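Local coordinates for tubulin-specific chaperone, putative (PDB 4B6M), which probably binds alpha-tubulin and microtubule plus ends as tubulin-binding cofactor B, represented here by its CAP-Gly domain, at residues V23-V26 with G27-S31. Numbering follows the deposited sequence.
Sequences VRFV and GRVAS
The backbone nitrogen of Gly27, a residue joined to Trp37 by a backbone hydrogen bond, lies over one face of the Phe25 ring, 3.5 Å from CE2, and illustrates how an aromatic side chain can pack against its own chain just past the end of a strand. Phe25 CG stands anti to the backbone N (chi1 171°), which carries the ring forward over the Val26-Gly27 peptide. Because Gly27 has no side chain, the ring also comes close to its backbone, with CZ 3.7 Å from Gly27 CA. The glycine is strongly extended, and its phi of 164° belongs to a region that other residues rarely enter: a CB here would run into the carbonyl oxygen of Val26 and sit tight against Phe25 CZ. At this glycine the chain turns a corner. Farther on, the Arg28 carbonyl oxygen sits at the ring edge, near its plane, 3.8 Å from Phe25 CZ. In the SH3-like fold of the CAP-Gly domain, this corner leads from strand 19-26 into the loop before strand 36-42. A classic beta bulge precedes it, Arg24 and Phe25 both facing Gly39 on the neighbouring strand. Val29 adds an apolar contact to the ring: CG2, the branch beside its backbone N, is 3.6 Å from Phe25 CE2 and meets the ring obliquely. This buried valine also packs on Trp37 and Val53, and Phe25 touches Val58.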
ATOM      1  N   VAL A  23       2.638  -4.889   1.438  1.00  8.06           N
ATOM      2  CA  VAL A  23       3.095  -3.694   2.154  1.00  8.08           C
ATOM      3  C   VAL A  23       4.554  -3.374   1.801  1.00  8.38           C
ATOM      4  O   VAL A  23       5.462  -4.183   2.022  1.00  8.40           O
ATOM      5  CB  VAL A  23       2.968  -3.873   3.678  1.00  8.00           C
ATOM      6  CG1 VAL A  23       3.522  -2.671   4.437  1.00  8.10           C
ATOM      7  CG2 VAL A  23       1.492  -4.112   4.040  1.00  8.29           C
ATOM      8  N   ARG A  24       4.766  -2.172   1.266  1.00  8.42           N
ATOM      9  CA  ARG A  24       6.102  -1.719   0.877  1.00  8.95           C
ATOM     10  C   ARG A  24       6.705  -0.659   1.803  1.00  9.13           C
ATOM     11  O   ARG A  24       7.901  -0.405   1.757  1.00 10.19           O
ATOM     12  CB  ARG A  24       6.038  -1.144  -0.525  1.00  9.29           C
ATOM     13  CG  ARG A  24       5.641  -2.124  -1.600  1.00  9.59           C
ATOM     14  CD  ARG A  24       6.458  -3.395  -1.533  1.00 10.74           C
ATOM     15  NE  ARG A  24       6.212  -4.197  -2.723  1.00 11.95           N
ATOM     16  CZ  ARG A  24       6.413  -5.513  -2.801  1.00 13.17           C
ATOM     17  NH1 ARG A  24       6.867  -6.197  -1.754  1.00 13.25           N
ATOM     18  NH2 ARG A  24       6.157  -6.145  -3.933  1.00 13.63           N
ATOM     19  N   PHE A  25       5.890  -0.062   2.664  1.00  8.97           N
ATOM     20  CA  PHE A  25       6.307   1.058   3.494  1.00  8.97           C
ATOM     21  C   PHE A  25       5.343   1.168   4.665  1.00  9.41           C
ATOM     22  O   PHE A  25       4.156   0.983   4.485  1.00  9.44           O
ATOM     23  CB  PHE A  25       6.257   2.362   2.684  1.00  8.91           C
ATOM     24  CG  PHE A  25       6.464   3.600   3.507  1.00  8.48           C
ATOM     25  CD1 PHE A  25       7.744   3.995   3.879  1.00  8.79           C
ATOM     26  CD2 PHE A  25       5.375   4.372   3.925  1.00  8.63           C
ATOM     27  CE1 PHE A  25       7.942   5.134   4.653  1.00  8.67           C
ATOM     28  CE2 PHE A  25       5.562   5.504   4.700  1.00  8.59           C
ATOM     29  CZ  PHE A  25       6.854   5.891   5.065  1.00  8.72           C
ATOM     30  N   VAL A  26       5.877   1.467   5.845  1.00 10.08           N
ATOM     31  CA  VAL A  26       5.085   1.855   7.013  1.00 11.57           C
ATOM     32  C   VAL A  26       5.794   2.998   7.735  1.00 12.54           C
ATOM     33  O   VAL A  26       6.965   2.875   8.118  1.00 13.95           O
ATOM     34  CB  VAL A  26       4.894   0.676   8.008  1.00 11.79           C
ATOM     35  CG1 VAL A  26       4.006   1.100   9.171  1.00 12.71           C
ATOM     36  CG2 VAL A  26       4.352  -0.559   7.309  1.00 12.32           C
ATOM     37  N   GLY A  27       5.110   4.110   7.919  1.00 12.55           N
ATOM     38  CA  GLY A  27       5.732   5.258   8.569  1.00 13.73           C
ATOM     39  C   GLY A  27       4.990   6.548   8.382  1.00 15.54           C
ATOM     40  O   GLY A  27       3.904   6.580   7.800  1.00 13.30           O
ATOM     41  N   ARG A  28       5.590   7.626   8.877  1.00 16.67           N
ATOM     42  CA  ARG A  28       5.009   8.952   8.777  1.00 18.98           C
ATOM     43  C   ARG A  28       5.411   9.543   7.438  1.00 17.74           C
ATOM     44  O   ARG A  28       6.486   9.223   6.926  1.00 19.51           O
ATOM     45  CB  ARG A  28       5.556   9.843   9.890  1.00 21.90           C
ATOM     46  CG  ARG A  28       5.380   9.271  11.277  1.00 26.09           C
ATOM     47  CD  ARG A  28       6.099  10.106  12.342  1.00 28.62           C
ATOM     48  NE  ARG A  28       5.438   9.962  13.639  1.00 32.42           N
ATOM     49  CZ  ARG A  28       4.324  10.606  13.984  1.00 33.85           C
ATOM     50  NH1 ARG A  28       3.758  11.458  13.136  1.00 33.34           N
ATOM     51  NH2 ARG A  28       3.780  10.413  15.179  1.00 36.04           N
ATOM     52  N   VAL A  29       4.539  10.379   6.879  1.00 17.90           N
ATOM     53  CA  VAL A  29       4.795  11.086   5.616  1.00 17.62           C
ATOM     54  C   VAL A  29       4.207  12.501   5.709  1.00 18.53           C
ATOM     55  O   VAL A  29       2.993  12.707   5.509  1.00 17.63           O
ATOM     56  CB  VAL A  29       4.158  10.379   4.401  1.00 17.72           C
ATOM     57  CG1 VAL A  29       4.577  11.059   3.100  1.00 17.62           C
ATOM     58  CG2 VAL A  29       4.511   8.888   4.377  1.00 16.35           C
ATOM     59  N   ALA A  30       5.073  13.473   5.978  1.00 19.39           N
ATOM     60  CA  ALA A  30       4.625  14.850   6.262  1.00 19.87           C
ATOM     61  C   ALA A  30       3.885  15.545   5.115  1.00 19.99           C
ATOM     62  O   ALA A  30       2.957  16.329   5.335  1.00 19.73           O
ATOM     63  CB  ALA A  30       5.790  15.694   6.725  1.00 19.81           C
ATOM     64  N   SER A  31       4.296  15.251   3.889  1.00 18.62           N
ATOM     65  CA  SER A  31       3.662  15.825   2.722  1.00 18.20           C
ATOM     66  C   SER A  31       2.294  15.227   2.372  1.00 17.56           C
ATOM     67  O   SER A  31       1.662  15.640   1.389  1.00 17.60           O
ATOM     68  CB  SER A  31       4.612  15.727   1.530  1.00 19.15           C
ATOM     69  OG  SER A  31       5.192  14.436   1.487  1.00 19.78           O
TER